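Local coordinates for hypothetical protein (Parabacteroides distasonis, PDB 4JM1), which is of unknown function but folds into an alpha/beta domain resembling the prodomain of alpha-lytic protease, at residues A[18-21]-A[25-28]. Numbering follows the deposited sequence.
Sequences AVTD and LVIA
Ala18 and Val26 face each other as an antiparallel hydrogen-bonded pair and exchange two backbone bonds. Ala18 N donates to Val26 O at 2.9 Å. Val26 N returns a straighter bond, N-H...O 169°, to Ala18 O at 2.8 Å. One step toward the turn, Val19 and Leu25 form the non-hydrogen-bonded pair, and both side chains leave the sheet by the face opposite to Ala18 and Val26.

In Leu25, CB leads to CG, which chi1 of 173° sets anti to the backbone N. From this fork chi2 of 56° brings CD1 back to the neighbouring strand, where it meets Val19 CG2 at 3.9 Å, the two side chains crossing at about a right angle; CD1 also lies 3.7 Å from Ala18 O. CD2, the other branch, touches no atom of 18-21. The long, branched leucine thus suits a place where one side chain both touches the neighbouring strand and reaches Tyr5 and Ile6 of helix 3-9 and Ala48 of helix 38-50. Val19, beta-branched and at home in a strand, presents its CG2 methyl to Leu25.

On the other face Val26 CG2 meets the methyl CG2 of Thr20 at 3.8 Å. Threonine suits this spot by being two-sided: its methyl joins the apolar contact while OG1 is hydrogen-bonded to Asn22 OD1 in the turn and to Phe24 O at the start of strand 24-29. Small Ala18 adds little bulk on the face it shares with Val26.

Together these contacts close a beta hairpin in which outermost strand 16-19 is paired with strand 24-29, at one edge of the mixed four-stranded sheet of this alpha-lytic protease prodomain-like fold.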
ATOM      1  N   ALA A  18       1.801   4.487  -2.827  1.00 11.46           N
ATOM      2  CA  ALA A  18       2.645   5.583  -2.368  1.00 11.90           C
ATOM      3  C   ALA A  18       3.139   5.322  -0.962  1.00 11.71           C
ATOM      4  O   ALA A  18       2.414   4.770  -0.140  1.00 13.63           O
ATOM      5  CB  ALA A  18       1.890   6.904  -2.392  1.00 13.96           C
ATOM      6  N   VAL A  19       4.375   5.724  -0.684  1.00 13.16           N
ATOM      7  CA  VAL A  19       4.852   5.809   0.706  1.00 14.16           C
ATOM      8  C   VAL A  19       4.481   7.175   1.257  1.00 14.61           C
ATOM      9  O   VAL A  19       4.658   8.210   0.616  1.00 17.59           O
ATOM     10  CB  VAL A  19       6.362   5.533   0.806  1.00 15.71           C
ATOM     11  CG1 VAL A  19       6.926   5.802   2.227  1.00 19.03           C
ATOM     12  CG2 VAL A  19       6.676   4.096   0.379  1.00 19.19           C
ATOM     13  N   THR A  20       3.958   7.169   2.467  1.00 14.72           N
ATOM     14  CA  THR A  20       3.481   8.394   3.097  1.00 14.69           C
ATOM     15  C   THR A  20       4.522   8.874   4.114  1.00 14.36           C
ATOM     16  O   THR A  20       5.443   8.128   4.524  1.00 16.30           O
ATOM     17  CB  THR A  20       2.093   8.152   3.746  1.00 15.47           C
ATOM     18  OG1 THR A  20       2.155   7.049   4.663  1.00 16.42           O
ATOM     19  CG2 THR A  20       1.028   7.867   2.684  1.00 15.34           C
ATOM     20  N   ASP A  21       4.375  10.137   4.516  1.00 16.03           N
ATOM     21  CA  ASP A  21       5.384  10.756   5.389  1.00 16.12           C
ATOM     22  C   ASP A  21       5.540  10.048   6.731  1.00 17.01           C
ATOM     23  O   ASP A  21       6.620  10.044   7.330  1.00 17.88           O
ATOM     24  CB  ASP A  21       5.062  12.243   5.638  1.00 20.02           C
ATOM     25  CG  ASP A  21       5.249  13.119   4.389  1.00 25.89           C
ATOM     26  OD1 ASP A  21       5.879  12.671   3.387  1.00 26.84           O
ATOM     27  OD2 ASP A  21       4.729  14.265   4.414  1.00 31.87           O
ATOM     28  N   LEU A  25       3.498   2.189   3.562  1.00 11.92           N
ATOM     29  CA  LEU A  25       3.290   1.975   2.119  1.00 10.77           C
ATOM     30  C   LEU A  25       1.806   1.720   1.932  1.00 11.50           C
ATOM     31  O   LEU A  25       1.272   0.741   2.463  1.00 11.53           O
ATOM     32  CB  LEU A  25       4.119   0.797   1.596  1.00 12.29           C
ATOM     33  CG  LEU A  25       3.867   0.369   0.148  1.00 13.60           C
ATOM     34  CD1 LEU A  25       4.050   1.511  -0.842  1.00 15.71           C
ATOM     35  CD2 LEU A  25       4.791  -0.822  -0.187  1.00 14.21           C
ATOM     36  N   VAL A  26       1.160   2.625   1.209  1.00 10.82           N
ATOM     37  CA  VAL A  26      -0.270   2.574   0.945  1.00 10.31           C
ATOM     38  C   VAL A  26      -0.496   2.077  -0.484  1.00 10.36           C
ATOM     39  O   VAL A  26       0.109   2.613  -1.439  1.00 12.77           O
ATOM     40  CB  VAL A  26      -0.942   3.931   1.129  1.00 10.57           C
ATOM     41  CG1 VAL A  26      -2.448   3.830   0.831  1.00 12.71           C
ATOM     42  CG2 VAL A  26      -0.695   4.482   2.553  1.00 12.38           C
ATOM     43  N   ILE A  27      -1.295   1.017  -0.594  1.00 11.02           N
ATOM     44  CA  ILE A  27      -1.558   0.350  -1.851  1.00 11.06           C
ATOM     45  C   ILE A  27      -3.061   0.349  -2.121  1.00 10.66           C
ATOM     46  O   ILE A  27      -3.838  -0.154  -1.306  1.00 11.49           O
ATOM     47  CB  ILE A  27      -0.961  -1.068  -1.845  1.00 11.53           C
ATOM     48  CG1 ILE A  27       0.583  -0.973  -1.628  1.00 14.51           C
ATOM     49  CG2 ILE A  27      -1.293  -1.798  -3.134  1.00 12.90           C
ATOM     50  CD1 ILE A  27       1.318  -2.269  -1.442  1.00 15.62           C
ATOM     51  N   ALA A  28      -3.436   0.897  -3.281  1.00 11.10           N
ATOM     52  CA  ALA A  28      -4.838   1.029  -3.682  1.00 10.15           C
ATOM     53  C   ALA A  28      -5.171  -0.064  -4.699  1.00 11.59           C
ATOM     54  O   ALA A  28      -4.501  -0.188  -5.727  1.00 12.47           O
ATOM     55  CB  ALA A  28      -5.105   2.415  -4.269  1.00 11.67           C
TER